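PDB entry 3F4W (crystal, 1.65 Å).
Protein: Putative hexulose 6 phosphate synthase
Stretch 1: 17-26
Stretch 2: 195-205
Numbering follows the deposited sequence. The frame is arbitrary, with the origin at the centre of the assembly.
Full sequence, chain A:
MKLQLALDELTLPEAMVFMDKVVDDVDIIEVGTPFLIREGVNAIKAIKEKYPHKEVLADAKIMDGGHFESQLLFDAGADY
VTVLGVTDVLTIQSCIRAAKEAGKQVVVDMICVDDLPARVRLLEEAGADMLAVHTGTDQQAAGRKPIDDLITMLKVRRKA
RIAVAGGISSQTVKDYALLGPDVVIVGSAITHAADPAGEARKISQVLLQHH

Stretch 1 17-26: VFMDKVVDDV
Stretch 2 (195-205) DPAGEARKISQ

The two stretches, at least 172 residues apart in sequence where they touch, meet through a small, mainly apolar contact of a helix and its following 3-10 segment against a second helix, which buries 359 Å² and contains no hydrogen bond or salt bridge between them. Stretch 1 enters as a helix (Val 17 phi/psi -72/-44), passes through Val 22 at -132/-12, makes a 3-10 segment over 23-25 and extends at Val 26 (-112/141). Stretch 2 is a regular helix from Pro 196 onward, with phi near -63 and psi near -42. Asp 195 (-123/83, chi1 t) caps its N terminus: Asp 195 OD2 accepts from Gly 198 N at 3.1 Å.

The helix axes approach to 9.2 Å, their N-to-C directions 47° apart (signed crossing angle -47°). Register is set by Val 22 CA lying 5.1 Å from Ala 197 CA and Asp 25 CA lying 6.3 Å from Ser 204 CA. Such close backbones are compatible with the small alanine side chains: Ala 197 CB lies 3.5 Å from Lys 21 O, and Ala 200 CB 3.9 Å from Val 22 CG1.

Val 22 (chi1 m) is central to the apolar packing, its CG1 also lying 3.9 Å from Pro 196 CB. The CA-to-CB bond of Pro 196 points toward stretch 1, and CG of its C-gamma exo ring lies 3.6 Å from Phe 18 CE1, obliquely to the aromatic ring (chi1 t, chi2 84°). Lys 21 (m, t, t, p) starts toward stretch 2 but its end leads away, leaving its aliphatic CD 4.3 Å from Pro 196 CG.

Further along, Asp 25 (chi1 m, chi2 -16°) lies over the second helix by van der Waals contact: Asp 25 OD2 is 3.5 Å from Arg 201 CA, and Asp 25 O is 3.6 Å from Ser 204 CB. Arg 201 (chi1 t) leads its end away, so no charge pairing forms. Ser 204 (chi1 p) places OG 3.8 Å from Asp 25 CB.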

ATOM      1  N   VAL A  17     -18.768  -9.541 -13.706  1.00 22.74           N
ATOM      2  CA  VAL A  17     -19.974 -10.345 -13.591  1.00 27.22           C
ATOM      3  C   VAL A  17     -20.721 -10.043 -12.296  1.00 24.79           C
ATOM      4  O   VAL A  17     -21.946  -9.904 -12.294  1.00 26.54           O
ATOM      5  CB  VAL A  17     -19.649 -11.845 -13.638  1.00 27.17           C
ATOM      6  CG1 VAL A  17     -20.827 -12.656 -13.127  1.00 23.50           C
ATOM      7  CG2 VAL A  17     -19.267 -12.256 -15.052  1.00 26.52           C
ATOM      8  N   PHE A  18     -19.979  -9.936 -11.197  1.00 19.51           N
ATOM      9  CA  PHE A  18     -20.582  -9.723  -9.883  1.00 19.83           C
ATOM     10  C   PHE A  18     -21.292  -8.377  -9.765  1.00 17.32           C
ATOM     11  O   PHE A  18     -22.362  -8.289  -9.165  1.00 19.24           O
ATOM     12  CB  PHE A  18     -19.534  -9.859  -8.772  1.00 19.02           C
ATOM     13  CG  PHE A  18     -20.102  -9.720  -7.383  1.00 16.61           C
ATOM     14  CD1 PHE A  18     -20.675 -10.806  -6.742  1.00 15.68           C
ATOM     15  CD2 PHE A  18     -20.063  -8.504  -6.723  1.00 16.02           C
ATOM     16  CE1 PHE A  18     -21.200 -10.682  -5.465  1.00 20.42           C
ATOM     17  CE2 PHE A  18     -20.586  -8.368  -5.447  1.00 16.27           C
ATOM     18  CZ  PHE A  18     -21.157  -9.457  -4.817  1.00 17.11           C
ATOM     19  N   MET A  19     -20.695  -7.332 -10.329  1.00 19.39           N
ATOM     20  CA  MET A  19     -21.263  -5.990 -10.220  1.00 20.72           C
ATOM     21  C   MET A  19     -22.669  -5.891 -10.812  1.00 23.25           C
ATOM     22  O   MET A  19     -23.501  -5.131 -10.319  1.00 21.68           O
ATOM     23  CB  MET A  19     -20.340  -4.945 -10.853  1.00 18.99           C
ATOM     24  CG  MET A  19     -19.167  -4.532  -9.966  1.00 21.42           C
ATOM     25  SD  MET A  19     -19.638  -4.114  -8.270  1.00 24.25           S
ATOM     26  CE  MET A  19     -20.902  -2.870  -8.526  1.00 20.82           C
ATOM     27  N   ASP A  20     -22.932  -6.657 -11.864  1.00 24.28           N
ATOM     28  CA  ASP A  20     -24.253  -6.644 -12.490  1.00 26.66           C
ATOM     29  C   ASP A  20     -25.347  -7.065 -11.512  1.00 29.86           C
ATOM     30  O   ASP A  20     -26.520  -6.742 -11.700  1.00 32.78           O
ATOM     31  CB  ASP A  20     -24.276  -7.541 -13.729  1.00 31.41           C
ATOM     32  CG  ASP A  20     -23.586  -6.905 -14.917  1.00 34.75           C
ATOM     33  OD1 ASP A  20     -23.144  -7.646 -15.822  1.00 33.70           O
ATOM     34  OD2 ASP A  20     -23.484  -5.660 -14.941  1.00 36.39           O
ATOM     35  N   LYS A  21     -24.956  -7.777 -10.461  1.00 22.24           N
ATOM     36  CA  LYS A  21     -25.912  -8.273  -9.480  1.00 20.90           C
ATOM     37  C   LYS A  21     -26.340  -7.209  -8.471  1.00 20.30           C
ATOM     38  O   LYS A  21     -27.421  -7.301  -7.896  1.00 20.27           O
ATOM     39  CB  LYS A  21     -25.327  -9.464  -8.717  1.00 22.45           C
ATOM     40  CG  LYS A  21     -25.100 -10.721  -9.535  1.00 22.72           C
ATOM     41  CD  LYS A  21     -24.676 -11.852  -8.606  1.00 28.59           C
ATOM     42  CE  LYS A  21     -24.750 -13.210  -9.278  1.00 31.57           C
ATOM     43  NZ  LYS A  21     -23.579 -13.453 -10.152  1.00 33.36           N
ATOM     44  N   VAL A  22     -25.492  -6.208  -8.248  1.00 17.74           N
ATOM     45  CA  VAL A  22     -25.683  -5.298  -7.121  1.00 18.20           C
ATOM     46  C   VAL A  22     -25.571  -3.811  -7.463  1.00 20.41           C
ATOM     47  O   VAL A  22     -25.937  -2.958  -6.654  1.00 18.19           O
ATOM     48  CB  VAL A  22     -24.674  -5.604  -5.996  1.00 18.75           C
ATOM     49  CG1 VAL A  22     -24.921  -6.988  -5.422  1.00 19.64           C
ATOM     50  CG2 VAL A  22     -23.247  -5.491  -6.518  1.00 17.42           C
ATOM     51  N   VAL A  23     -25.080  -3.502  -8.658  1.00 17.34           N
ATOM     52  CA  VAL A  23     -24.687  -2.131  -8.976  1.00 18.79           C
ATOM     53  C   VAL A  23     -25.769  -1.071  -8.739  1.00 20.10           C
ATOM     54  O   VAL A  23     -25.453   0.067  -8.389  1.00 19.93           O
ATOM     55  CB  VAL A  23     -24.140  -2.006 -10.414  1.00 20.16           C
ATOM     56  CG1 VAL A  23     -25.254  -2.206 -11.432  1.00 23.31           C
ATOM     57  CG2 VAL A  23     -23.470  -0.648 -10.600  1.00 19.40           C
ATOM     58  N   ASP A  24     -27.037  -1.436  -8.919  1.00 18.83           N
ATOM     59  CA  ASP A  24     -28.130  -0.471  -8.779  1.00 19.66           C
ATOM     60  C   ASP A  24     -28.331   0.016  -7.341  1.00 21.16           C
ATOM     61  O   ASP A  24     -28.927   1.071  -7.114  1.00 22.95           O
ATOM     62  CB  ASP A  24     -29.443  -1.049  -9.326  1.00 20.91           C
ATOM     63  CG  ASP A  24     -29.475  -1.094 -10.849  1.00 23.92           C
ATOM     64  OD1 ASP A  24     -28.608  -0.464 -11.486  1.00 22.79           O
ATOM     65  OD2 ASP A  24     -30.370  -1.760 -11.409  1.00 28.24           O
ATOM     66  N   ASP A  25     -27.845  -0.757  -6.375  1.00 15.90           N
ATOM     67  CA  ASP A  25     -27.976  -0.398  -4.963  1.00 19.35           C
ATOM     68  C   ASP A  25     -26.677   0.133  -4.355  1.00 19.19           C
ATOM     69  O   ASP A  25     -26.610   0.387  -3.151  1.00 21.23           O
ATOM     70  CB  ASP A  25     -28.459  -1.600  -4.149  1.00 20.60           C
ATOM     71  CG  ASP A  25     -29.893  -1.968  -4.453  1.00 20.75           C
ATOM     72  OD1 ASP A  25     -30.607  -1.137  -5.054  1.00 19.60           O
ATOM     73  OD2 ASP A  25     -30.307  -3.086  -4.086  1.00 20.27           O
ATOM     74  N   VAL A  26     -25.656   0.298  -5.190  1.00 24.24           N
ATOM     75  CA  VAL A  26     -24.340   0.747  -4.743  1.00 21.17           C
ATOM     76  C   VAL A  26     -24.040   2.152  -5.268  1.00 22.59           C
ATOM     77  O   VAL A  26     -24.376   2.475  -6.403  1.00 23.84           O
ATOM     78  CB  VAL A  26     -23.245  -0.234  -5.223  1.00 21.62           C
ATOM     79  CG1 VAL A  26     -21.857   0.330  -4.971  1.00 21.25           C
ATOM     80  CG2 VAL A  26     -23.411  -1.589  -4.544  1.00 19.01           C
ATOM     81  N   ASP A 195     -26.861 -14.577  -1.425  1.00 27.62           N
ATOM     82  CA  ASP A 195     -27.717 -13.715  -2.231  1.00 26.31           C
ATOM     83  C   ASP A 195     -27.204 -12.279  -2.158  1.00 25.60           C
ATOM     84  O   ASP A 195     -27.689 -11.478  -1.358  1.00 25.93           O
ATOM     85  CB  ASP A 195     -29.157 -13.798  -1.723  1.00 29.16           C
ATOM     86  CG  ASP A 195     -30.112 -12.915  -2.505  1.00 30.44           C
ATOM     87  OD1 ASP A 195     -31.278 -12.798  -2.075  1.00 39.24           O
ATOM     88  OD2 ASP A 195     -29.706 -12.337  -3.537  1.00 30.73           O
ATOM     89  N   PRO A 196     -26.203 -11.950  -2.987  1.00 24.30           N
ATOM     90  CA  PRO A 196     -25.567 -10.629  -2.939  1.00 20.50           C
ATOM     91  C   PRO A 196     -26.559  -9.490  -3.146  1.00 20.95           C
ATOM     92  O   PRO A 196     -26.487  -8.483  -2.446  1.00 19.54           O
ATOM     93  CB  PRO A 196     -24.574 -10.676  -4.103  1.00 21.36           C
ATOM     94  CG  PRO A 196     -24.296 -12.120  -4.307  1.00 25.06           C
ATOM     95  CD  PRO A 196     -25.565 -12.838  -3.975  1.00 23.98           C
ATOM     96  N   ALA A 197     -27.465  -9.645  -4.106  1.00 21.99           N
ATOM     97  CA  ALA A 197     -28.455  -8.616  -4.388  1.00 22.96           C
ATOM     98  C   ALA A 197     -29.318  -8.356  -3.157  1.00 21.94           C
ATOM     99  O   ALA A 197     -29.636  -7.209  -2.842  1.00 21.66           O
ATOM    100  CB  ALA A 197     -29.321  -9.023  -5.576  1.00 26.20           C
ATOM    101  N   GLY A 198     -29.690  -9.427  -2.465  1.00 19.76           N
ATOM    102  CA  GLY A 198     -30.493  -9.325  -1.261  1.00 19.03           C
ATOM    103  C   GLY A 198     -29.757  -8.603  -0.150  1.00 18.64           C
ATOM    104  O   GLY A 198     -30.309  -7.712   0.489  1.00 20.88           O
ATOM    105  N   GLU A 199     -28.503  -8.985   0.079  1.00 24.88           N
ATOM    106  CA  GLU A 199     -27.690  -8.341   1.104  1.00 21.73           C
ATOM    107  C   GLU A 199     -27.459  -6.874   0.764  1.00 21.50           C
ATOM    108  O   GLU A 199     -27.514  -6.012   1.639  1.00 21.10           O
ATOM    109  CB  GLU A 199     -26.352  -9.066   1.280  1.00 22.31           C
ATOM    110  CG  GLU A 199     -25.408  -8.408   2.287  1.00 28.99           C
ATOM    111  CD  GLU A 199     -25.905  -8.507   3.722  1.00 31.54           C
ATOM    112  OE1 GLU A 199     -25.123  -8.201   4.653  1.00 28.86           O
ATOM    113  OE2 GLU A 199     -27.075  -8.899   3.923  1.00 31.47           O
ATOM    114  N   ALA A 200     -27.210  -6.595  -0.510  1.00 17.04           N
ATOM    115  CA  ALA A 200     -27.003  -5.222  -0.958  1.00 17.87           C
ATOM    116  C   ALA A 200     -28.266  -4.398  -0.743  1.00 20.95           C
ATOM    117  O   ALA A 200     -28.202  -3.245  -0.316  1.00 21.14           O
ATOM    118  CB  ALA A 200     -26.589  -5.196  -2.424  1.00 19.38           C
ATOM    119  N   ARG A 201     -29.416  -4.999  -1.029  1.00 24.94           N
ATOM    120  CA  ARG A 201     -30.694  -4.327  -0.827  1.00 26.13           C
ATOM    121  C   ARG A 201     -30.925  -3.963   0.638  1.00 24.64           C
ATOM    122  O   ARG A 201     -31.318  -2.843   0.948  1.00 23.40           O
ATOM    123  CB  ARG A 201     -31.853  -5.192  -1.319  1.00 25.42           C
ATOM    124  CG  ARG A 201     -33.200  -4.504  -1.179  1.00 29.55           C
ATOM    125  CD  ARG A 201     -34.351  -5.495  -1.186  1.00 31.91           C
ATOM    126  NE  ARG A 201     -34.521  -6.164   0.101  1.00 31.82           N
ATOM    127  CZ  ARG A 201     -34.369  -7.471   0.293  1.00 35.37           C
ATOM    128  NH1 ARG A 201     -34.042  -8.263  -0.722  1.00 33.19           N
ATOM    129  NH2 ARG A 201     -34.552  -7.988   1.501  1.00 33.76           N
ATOM    130  N   LYS A 202     -30.686  -4.920   1.531  1.00 19.11           N
ATOM    131  CA  LYS A 202     -30.964  -4.724   2.953  1.00 21.86           C
ATOM    132  C   LYS A 202     -30.061  -3.667   3.584  1.00 18.94           C
ATOM    133  O   LYS A 202     -30.479  -2.941   4.491  1.00 16.42           O
ATOM    134  CB  LYS A 202     -30.852  -6.046   3.715  1.00 22.32           C
ATOM    135  CG  LYS A 202     -31.734  -7.144   3.147  1.00 28.24           C
ATOM    136  CD  LYS A 202     -32.271  -8.059   4.234  1.00 35.05           C
ATOM    137  CE  LYS A 202     -31.163  -8.859   4.894  1.00 37.48           C
ATOM    138  NZ  LYS A 202     -30.573  -9.849   3.955  1.00 43.70           N
ATOM    139  N   ILE A 203     -28.827  -3.578   3.101  1.00 13.76           N
ATOM    140  CA  ILE A 203     -27.884  -2.596   3.624  1.00 14.15           C
ATOM    141  C   ILE A 203     -28.227  -1.202   3.104  1.00 16.29           C
ATOM    142  O   ILE A 203     -28.317  -0.249   3.876  1.00 15.63           O
ATOM    143  CB  ILE A 203     -26.421  -2.976   3.283  1.00 17.26           C
ATOM    144  CG1 ILE A 203     -26.015  -4.231   4.059  1.00 19.23           C
ATOM    145  CG2 ILE A 203     -25.466  -1.828   3.600  1.00 10.88           C
ATOM    146  CD1 ILE A 203     -24.712  -4.844   3.599  1.00 16.56           C
ATOM    147  N   SER A 204     -28.456  -1.087   1.801  1.00 17.65           N
ATOM    148  CA  SER A 204     -28.750   0.214   1.212  1.00 18.82           C
ATOM    149  C   SER A 204     -30.079   0.751   1.730  1.00 15.37           C
ATOM    150  O   SER A 204     -30.285   1.958   1.791  1.00 19.78           O
ATOM    151  CB  SER A 204     -28.769   0.124  -0.313  1.00 19.83           C
ATOM    152  OG  SER A 204     -29.796  -0.750  -0.746  1.00 26.34           O
ATOM    153  N   GLN A 205     -30.972  -0.162   2.103  1.00 15.14           N
ATOM    154  CA  GLN A 205     -32.263   0.201   2.687  1.00 15.89           C
ATOM    155  C   GLN A 205     -32.077   0.917   4.017  1.00 18.08           C
ATOM    156  O   GLN A 205     -32.731   1.925   4.294  1.00 18.30           O
ATOM    157  CB  GLN A 205     -33.119  -1.052   2.891  1.00 17.84           C
ATOM    158  CG  GLN A 205     -34.501  -0.790   3.469  1.00 15.30           C
ATOM    159  CD  GLN A 205     -35.360  -2.038   3.488  1.00 19.97           C
ATOM    160  OE1 GLN A 205     -34.997  -3.060   2.911  1.00 26.03           O
ATOM    161  NE2 GLN A 205     -36.501  -1.964   4.153  1.00 23.31           N
TER